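Side-chain contacts in hypothetical P60 katanin (Sulfolobus acidocaldarius, PDB 2W2U), which belongs to the AAA ATPases and forms part of the archaeal cell division machinery, seen here as its MIT domain with a bound ESCRT-III peptide: residues 15-18 against 19-23; 68-71 against 72-76. All coordinates share one frame; numbering follows the deposited sequence.

Contact 1: residues 15-18 against 19-23; sequences LEEM and ARKYA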
ATOM      1  N   LEU A  15       9.750  -5.432   5.083  1.00 14.07           N
ATOM      2  CA  LEU A  15       8.641  -5.421   4.126  1.00 13.64           C
ATOM      3  C   LEU A  15       7.696  -4.239   4.348  1.00 13.08           C
ATOM      4  O   LEU A  15       7.227  -3.628   3.392  1.00 12.84           O
ATOM      5  CB  LEU A  15       7.868  -6.747   4.149  1.00 13.44           C
ATOM      6  CG  LEU A  15       8.560  -7.983   3.552  1.00 13.57           C
ATOM      7  CD1 LEU A  15       7.841  -9.241   3.987  1.00 12.77           C
ATOM      8  CD2 LEU A  15       8.657  -7.920   2.017  1.00 14.40           C
ATOM      9  N   GLU A  16       7.426  -3.914   5.609  1.00 12.94           N
ATOM     10  CA  GLU A  16       6.609  -2.744   5.934  1.00 13.04           C
ATOM     11  C   GLU A  16       7.169  -1.453   5.326  1.00 13.34           C
ATOM     12  O   GLU A  16       6.419  -0.660   4.758  1.00 13.09           O
ATOM     13  CB  GLU A  16       6.405  -2.614   7.449  1.00 12.81           C
ATOM     14  CG  GLU A  16       5.399  -3.629   7.988  1.00 12.93           C
ATOM     15  CD  GLU A  16       5.347  -3.715   9.503  1.00 12.58           C
ATOM     16  OE1 GLU A  16       6.200  -3.114  10.189  1.00 11.69           O
ATOM     17  OE2 GLU A  16       4.428  -4.392  10.011  1.00 11.50           O
ATOM     18  N   GLU A  17       8.481  -1.260   5.439  1.00 14.02           N
ATOM     19  CA  GLU A  17       9.162  -0.107   4.838  1.00 15.13           C
ATOM     20  C   GLU A  17       9.083  -0.107   3.300  1.00 14.92           C
ATOM     21  O   GLU A  17       8.888   0.948   2.678  1.00 14.71           O
ATOM     22  CB  GLU A  17      10.620  -0.034   5.332  1.00 15.37           C
ATOM     23  CG  GLU A  17      11.610   0.715   4.416  1.00 18.70           C
ATOM     24  CD  GLU A  17      11.307   2.206   4.220  1.00 23.05           C
ATOM     25  OE1 GLU A  17      10.631   2.829   5.077  1.00 24.78           O
ATOM     26  OE2 GLU A  17      11.759   2.752   3.187  1.00 24.46           O
ATOM     27  N   MET A  18       9.240  -1.291   2.707  1.00 14.81           N
ATOM     28  CA  MET A  18       9.101  -1.490   1.262  1.00 15.45           C
ATOM     29  C   MET A  18       7.712  -1.084   0.777  1.00 14.83           C
ATOM     30  O   MET A  18       7.584  -0.344  -0.191  1.00 15.17           O
ATOM     31  CB  MET A  18       9.381  -2.953   0.900  1.00 15.22           C
ATOM     32  CG  MET A  18       9.490  -3.251  -0.600  1.00 15.29           C
ATOM     33  SD  MET A  18       9.782  -5.013  -0.929  1.00 17.75           S
ATOM     34  CE  MET A  18      11.247  -5.309   0.046  1.00 15.73           C
ATOM     35  N   ALA A  19       6.680  -1.581   1.454  1.00 14.83           N
ATOM     36  CA  ALA A  19       5.292  -1.205   1.182  1.00 14.81           C
ATOM     37  C   ALA A  19       5.075   0.302   1.324  1.00 14.82           C
ATOM     38  O   ALA A  19       4.426   0.918   0.476  1.00 14.51           O
ATOM     39  CB  ALA A  19       4.343  -1.973   2.103  1.00 14.79           C
ATOM     40  N   ARG A  20       5.633   0.883   2.392  1.00 15.07           N
ATOM     41  CA  ARG A  20       5.575   2.328   2.640  1.00 15.73           C
ATOM     42  C   ARG A  20       6.160   3.162   1.494  1.00 15.39           C
ATOM     43  O   ARG A  20       5.524   4.106   1.037  1.00 15.27           O
ATOM     44  CB  ARG A  20       6.268   2.679   3.961  1.00 15.42           C
ATOM     45  CG  ARG A  20       6.145   4.142   4.358  1.00 16.50           C
ATOM     46  CD  ARG A  20       6.801   4.446   5.711  1.00 17.08           C
ATOM     47  NE  ARG A  20       6.189   3.684   6.801  1.00 20.05           N
ATOM     48  CZ  ARG A  20       6.773   2.673   7.440  1.00 21.45           C
ATOM     49  NH1 ARG A  20       8.008   2.290   7.125  1.00 22.87           N
ATOM     50  NH2 ARG A  20       6.121   2.047   8.410  1.00 23.28           N
ATOM     51  N   LYS A  21       7.366   2.809   1.051  1.00 15.52           N
ATOM     52  CA  LYS A  21       8.028   3.456  -0.087  1.00 16.23           C
ATOM     53  C   LYS A  21       7.150   3.431  -1.342  1.00 15.59           C
ATOM     54  O   LYS A  21       6.995   4.450  -2.010  1.00 15.67           O
ATOM     55  CB  LYS A  21       9.397   2.804  -0.359  1.00 16.25           C
ATOM     56  CG  LYS A  21       9.955   3.013  -1.784  1.00 17.88           C
ATOM     57  CD  LYS A  21      11.362   2.424  -1.995  1.00 18.34           C
ATOM     58  CE  LYS A  21      11.456   0.916  -1.700  1.00 21.32           C
ATOM     59  NZ  LYS A  21      12.066   0.639  -0.350  1.00 22.15           N
ATOM     60  N   TYR A  22       6.566   2.274  -1.645  1.00 15.29           N
ATOM     61  CA  TYR A  22       5.643   2.159  -2.775  1.00 15.00           C
ATOM     62  C   TYR A  22       4.386   3.012  -2.605  1.00 14.87           C
ATOM     63  O   TYR A  22       3.973   3.704  -3.542  1.00 14.57           O
ATOM     64  CB  TYR A  22       5.267   0.696  -3.040  1.00 14.98           C
ATOM     65  CG  TYR A  22       6.380  -0.129  -3.645  1.00 14.66           C
ATOM     66  CD1 TYR A  22       7.036   0.296  -4.792  1.00 14.47           C
ATOM     67  CD2 TYR A  22       6.763  -1.344  -3.078  1.00 14.41           C
ATOM     68  CE1 TYR A  22       8.053  -0.459  -5.365  1.00 15.29           C
ATOM     69  CE2 TYR A  22       7.787  -2.107  -3.641  1.00 14.99           C
ATOM     70  CZ  TYR A  22       8.423  -1.657  -4.787  1.00 15.35           C
ATOM     71  OH  TYR A  22       9.435  -2.395  -5.367  1.00 16.42           O
ATOM     72  N   ALA A  23       3.796   2.965  -1.409  1.00 14.62           N
ATOM     73  CA  ALA A  23       2.592   3.736  -1.094  1.00 14.80           C
ATOM     74  C   ALA A  23       2.822   5.243  -1.223  1.00 15.10           C
ATOM     75  O   ALA A  23       1.995   5.952  -1.792  1.00 15.26           O
ATOM     76  CB  ALA A  23       2.080   3.386   0.300  1.00 14.54           C
TER
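Arg20 folds back along its own helix to meet Glu17, one turn earlier. Arg20 CB rests on main-chain carbonyls, 3.4 Å from both Glu16 O and Glu17 O. The chain then runs straight through CG and CD, CG lying anti to the backbone N (chi1 -175°), and bends at chi3 (-61°), which turns the guanidinium toward the N-terminal end of the helix. There Arg20 NH1 comes within 3.5 Å of Glu17 CA and gives a weak, long hydrogen bond of 3.4 Å to Glu17 OE1, part of a salt bridge. The carboxylate oxygen sits at the guanidinium edge, in its plane; the carboxylate and guanidinium planes are 38° apart, and a single weak bond joins them. Glu16 O lies over one guanidinium face, offset toward the rim.

The other carboxylate oxygen, Glu17 OE2, faces Lys21 NZ at 4.1 Å, too far for a salt bridge, though the opposite charges probably attract, so that Glu17 would feel two positive charges.

On another side of the helix, Met18 and Tyr22 run side by side and point the same way, Met18 CG touching Tyr22 CE2 at 3.7 Å. Beneath the side chains, main-chain bonds of the i to i+4 kind run on, from Ala19 N to Leu15 O at 2.9 Å through to Tyr22 N to Met18 O.

All this lies on helix 11-31 of the three-helix MIT bundle. Glu16 is hydrogen-bonded to Tyr65 of helix 62-81 and salt-bridged to a basic side chain of the bound peptide, which also packs on Arg20 and Ala23. Leu15 packs on Leu52 and Leu55 of helix 35-55, and Tyr22 on Asn41 of the same helix.

Contact 2: residues 68-71 against 72-76; sequences MINE and YKRRI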
ATOM      1  N   MET A  68      -5.471  -1.285   4.251  1.00 14.09           N
ATOM      2  CA  MET A  68      -4.743  -0.496   3.259  1.00 13.76           C
ATOM      3  C   MET A  68      -4.768  -1.120   1.858  1.00 13.47           C
ATOM      4  O   MET A  68      -4.859  -0.401   0.854  1.00 13.23           O
ATOM      5  CB  MET A  68      -3.319  -0.190   3.732  1.00 13.82           C
ATOM      6  CG  MET A  68      -3.267   0.717   4.975  1.00 14.36           C
ATOM      7  SD  MET A  68      -4.418   2.126   4.974  1.00 14.57           S
ATOM      8  CE  MET A  68      -3.639   3.202   3.775  1.00 11.95           C
ATOM      9  N   ILE A  69      -4.697  -2.450   1.801  1.00 13.11           N
ATOM     10  CA  ILE A  69      -4.876  -3.194   0.547  1.00 13.24           C
ATOM     11  C   ILE A  69      -6.184  -2.753  -0.122  1.00 13.49           C
ATOM     12  O   ILE A  69      -6.201  -2.413  -1.303  1.00 13.29           O
ATOM     13  CB  ILE A  69      -4.843  -4.740   0.770  1.00 13.02           C
ATOM     14  CG1 ILE A  69      -3.406  -5.217   1.003  1.00 12.41           C
ATOM     15  CG2 ILE A  69      -5.454  -5.503  -0.419  1.00 13.05           C
ATOM     16  CD1 ILE A  69      -3.283  -6.663   1.448  1.00 12.65           C
ATOM     17  N   ASN A  70      -7.262  -2.720   0.655  1.00 13.92           N
ATOM     18  CA  ASN A  70      -8.573  -2.368   0.125  1.00 14.36           C
ATOM     19  C   ASN A  70      -8.689  -0.914  -0.320  1.00 14.17           C
ATOM     20  O   ASN A  70      -9.273  -0.631  -1.366  1.00 14.23           O
ATOM     21  CB  ASN A  70      -9.670  -2.729   1.126  1.00 14.61           C
ATOM     22  CG  ASN A  70      -9.835  -4.219   1.285  1.00 15.63           C
ATOM     23  OD1 ASN A  70      -9.710  -4.977   0.320  1.00 17.97           O
ATOM     24  ND2 ASN A  70     -10.122  -4.654   2.505  1.00 16.45           N
ATOM     25  N   GLU A  71      -8.115  -0.005   0.463  1.00 14.21           N
ATOM     26  CA  GLU A  71      -8.068   1.405   0.095  1.00 14.34           C
ATOM     27  C   GLU A  71      -7.317   1.602  -1.215  1.00 14.25           C
ATOM     28  O   GLU A  71      -7.776   2.330  -2.096  1.00 14.41           O
ATOM     29  CB  GLU A  71      -7.430   2.242   1.207  1.00 14.22           C
ATOM     30  CG  GLU A  71      -8.317   2.412   2.433  1.00 14.90           C
ATOM     31  CD  GLU A  71      -7.778   3.417   3.435  1.00 14.90           C
ATOM     32  OE1 GLU A  71      -8.197   3.353   4.608  1.00 16.79           O
ATOM     33  OE2 GLU A  71      -6.946   4.273   3.063  1.00 16.07           O
ATOM     34  N   TYR A  72      -6.168   0.942  -1.342  1.00 14.24           N
ATOM     35  CA  TYR A  72      -5.345   1.055  -2.545  1.00 14.12           C
ATOM     36  C   TYR A  72      -6.012   0.389  -3.743  1.00 14.44           C
ATOM     37  O   TYR A  72      -5.971   0.938  -4.847  1.00 14.15           O
ATOM     38  CB  TYR A  72      -3.932   0.505  -2.312  1.00 13.83           C
ATOM     39  CG  TYR A  72      -3.144   1.238  -1.238  1.00 13.37           C
ATOM     40  CD1 TYR A  72      -3.417   2.570  -0.925  1.00 12.74           C
ATOM     41  CD2 TYR A  72      -2.106   0.604  -0.554  1.00 13.38           C
ATOM     42  CE1 TYR A  72      -2.695   3.241   0.056  1.00 12.80           C
ATOM     43  CE2 TYR A  72      -1.379   1.265   0.424  1.00 12.37           C
ATOM     44  CZ  TYR A  72      -1.677   2.585   0.721  1.00 13.25           C
ATOM     45  OH  TYR A  72      -0.960   3.246   1.693  1.00 13.42           O
ATOM     46  N   LYS A  73      -6.636  -0.771  -3.519  1.00 14.64           N
ATOM     47  CA  LYS A  73      -7.412  -1.444  -4.565  1.00 15.52           C
ATOM     48  C   LYS A  73      -8.530  -0.542  -5.084  1.00 15.83           C
ATOM     49  O   LYS A  73      -8.774  -0.481  -6.288  1.00 15.84           O
ATOM     50  CB  LYS A  73      -8.023  -2.757  -4.065  1.00 15.42           C
ATOM     51  CG  LYS A  73      -7.078  -3.936  -3.992  1.00 15.94           C
ATOM     52  CD  LYS A  73      -7.866  -5.217  -3.750  1.00 16.66           C
ATOM     53  CE  LYS A  73      -6.960  -6.432  -3.648  1.00 17.78           C
ATOM     54  NZ  LYS A  73      -6.194  -6.677  -4.897  1.00 20.02           N
ATOM     55  N   ARG A  74      -9.204   0.150  -4.167  1.00 16.34           N
ATOM     56  CA  ARG A  74     -10.292   1.059  -4.529  1.00 17.20           C
ATOM     57  C   ARG A  74      -9.799   2.296  -5.276  1.00 17.00           C
ATOM     58  O   ARG A  74     -10.483   2.787  -6.170  1.00 17.23           O
ATOM     59  CB  ARG A  74     -11.095   1.471  -3.295  1.00 17.37           C
ATOM     60  CG  ARG A  74     -12.312   0.616  -3.026  1.00 20.11           C
ATOM     61  CD  ARG A  74     -12.952   1.029  -1.709  1.00 24.54           C
ATOM     62  NE  ARG A  74     -12.489   0.187  -0.610  1.00 27.24           N
ATOM     63  CZ  ARG A  74     -12.207   0.621   0.615  1.00 28.16           C
ATOM     64  NH1 ARG A  74     -12.313   1.906   0.922  1.00 29.20           N
ATOM     65  NH2 ARG A  74     -11.800  -0.240   1.532  1.00 28.26           N
ATOM     66  N   ARG A  75      -8.620   2.798  -4.912  1.00 16.90           N
ATOM     67  CA  ARG A  75      -8.026   3.915  -5.649  1.00 16.89           C
ATOM     68  C   ARG A  75      -7.577   3.510  -7.063  1.00 16.84           C
ATOM     69  O   ARG A  75      -7.716   4.294  -8.010  1.00 16.78           O
ATOM     70  CB  ARG A  75      -6.891   4.583  -4.865  1.00 16.74           C
ATOM     71  CG  ARG A  75      -6.403   5.902  -5.482  1.00 17.01           C
ATOM     72  CD  ARG A  75      -7.497   6.987  -5.511  1.00 17.04           C
ATOM     73  NE  ARG A  75      -7.010   8.196  -6.174  1.00 17.65           N
ATOM     74  CZ  ARG A  75      -7.741   9.273  -6.457  1.00 17.38           C
ATOM     75  NH1 ARG A  75      -9.031   9.336  -6.137  1.00 18.05           N
ATOM     76  NH2 ARG A  75      -7.172  10.295  -7.072  1.00 16.85           N
ATOM     77  N   ILE A  76      -7.053   2.288  -7.193  1.00 16.82           N
ATOM     78  CA  ILE A  76      -6.733   1.701  -8.503  1.00 16.62           C
ATOM     79  C   ILE A  76      -7.952   1.706  -9.419  1.00 16.61           C
ATOM     80  O   ILE A  76      -7.859   2.111 -10.578  1.00 16.69           O
ATOM     81  CB  ILE A  76      -6.247   0.231  -8.397  1.00 16.60           C
ATOM     82  CG1 ILE A  76      -4.980   0.105  -7.531  1.00 16.88           C
ATOM     83  CG2 ILE A  76      -6.057  -0.382  -9.794  1.00 16.09           C
ATOM     84  CD1 ILE A  76      -3.701   0.320  -8.242  1.00 17.05           C
TER
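Met68 reaches Tyr72 with its terminal methyl: Met68 CE lies 3.4 Å from Tyr72 OH and 3.7 Å from Tyr72 CZ. Bends at chi2 (-43°) and chi3 (-73°) curl the thioether chain toward the phenol end of the ring. Nearer the backbone, Met68 O sits over one ring face, offset toward the rim and 3.2 Å from Tyr72 CG, while also accepting the hydrogen bond from Tyr72 N at 2.9 Å.

On other sides of the helix, Ile69 and Lys73 lie alongside each other, with Ile69 CG2 against Lys73 CE at 3.7 Å, and Arg74 bends back over Asn70, bringing Arg74 NH2 to 3.3 Å from Asn70 CB; its guanidinium has one face over Asn70 O and Glu71 N. Main-chain bonds to the carbonyls four residues back, such as Lys73 N to Ile69 O, set the spacing of these side chains.

Farther out, the bound peptide packs against Met68 and Arg75 and is hydrogen-bonded through its backbone to Tyr72 OH and through a polar side chain to Glu71 OE2, while Glu71 OE1 bonds to Gln67 NE2. Arg75 NE forms a salt bridge with Asp30 OD2 of helix 11-31. The segment belongs to helix 62-81, whose inner side meets helix 35-55: the rings of Tyr72 and Tyr42 meet with their planes about 35° apart, Ile69 packs on Leu49, and Ile76 on Ile39 and Tyr42.

How the contacts relate
From the N terminus, contact 1 (15-23) comes first, on helix 11-31; the chain then passes through helix 35-55 before contact 2 (68-76) on helix 62-81. Each is a local contact within one helix, so neither closes a loop, and the two stand in series, neither nested nor crossed. Their centres lie about 14 Å apart, on opposite sides of the chain's centre, yet they touch: Ala23 CB meets Tyr72 OH at 3.3 Å. Both helices pack on helix 35-55, and both contacts touch the bound peptide, consistent with a binding site formed between helices 11-31 and 62-81 of the MIT domain.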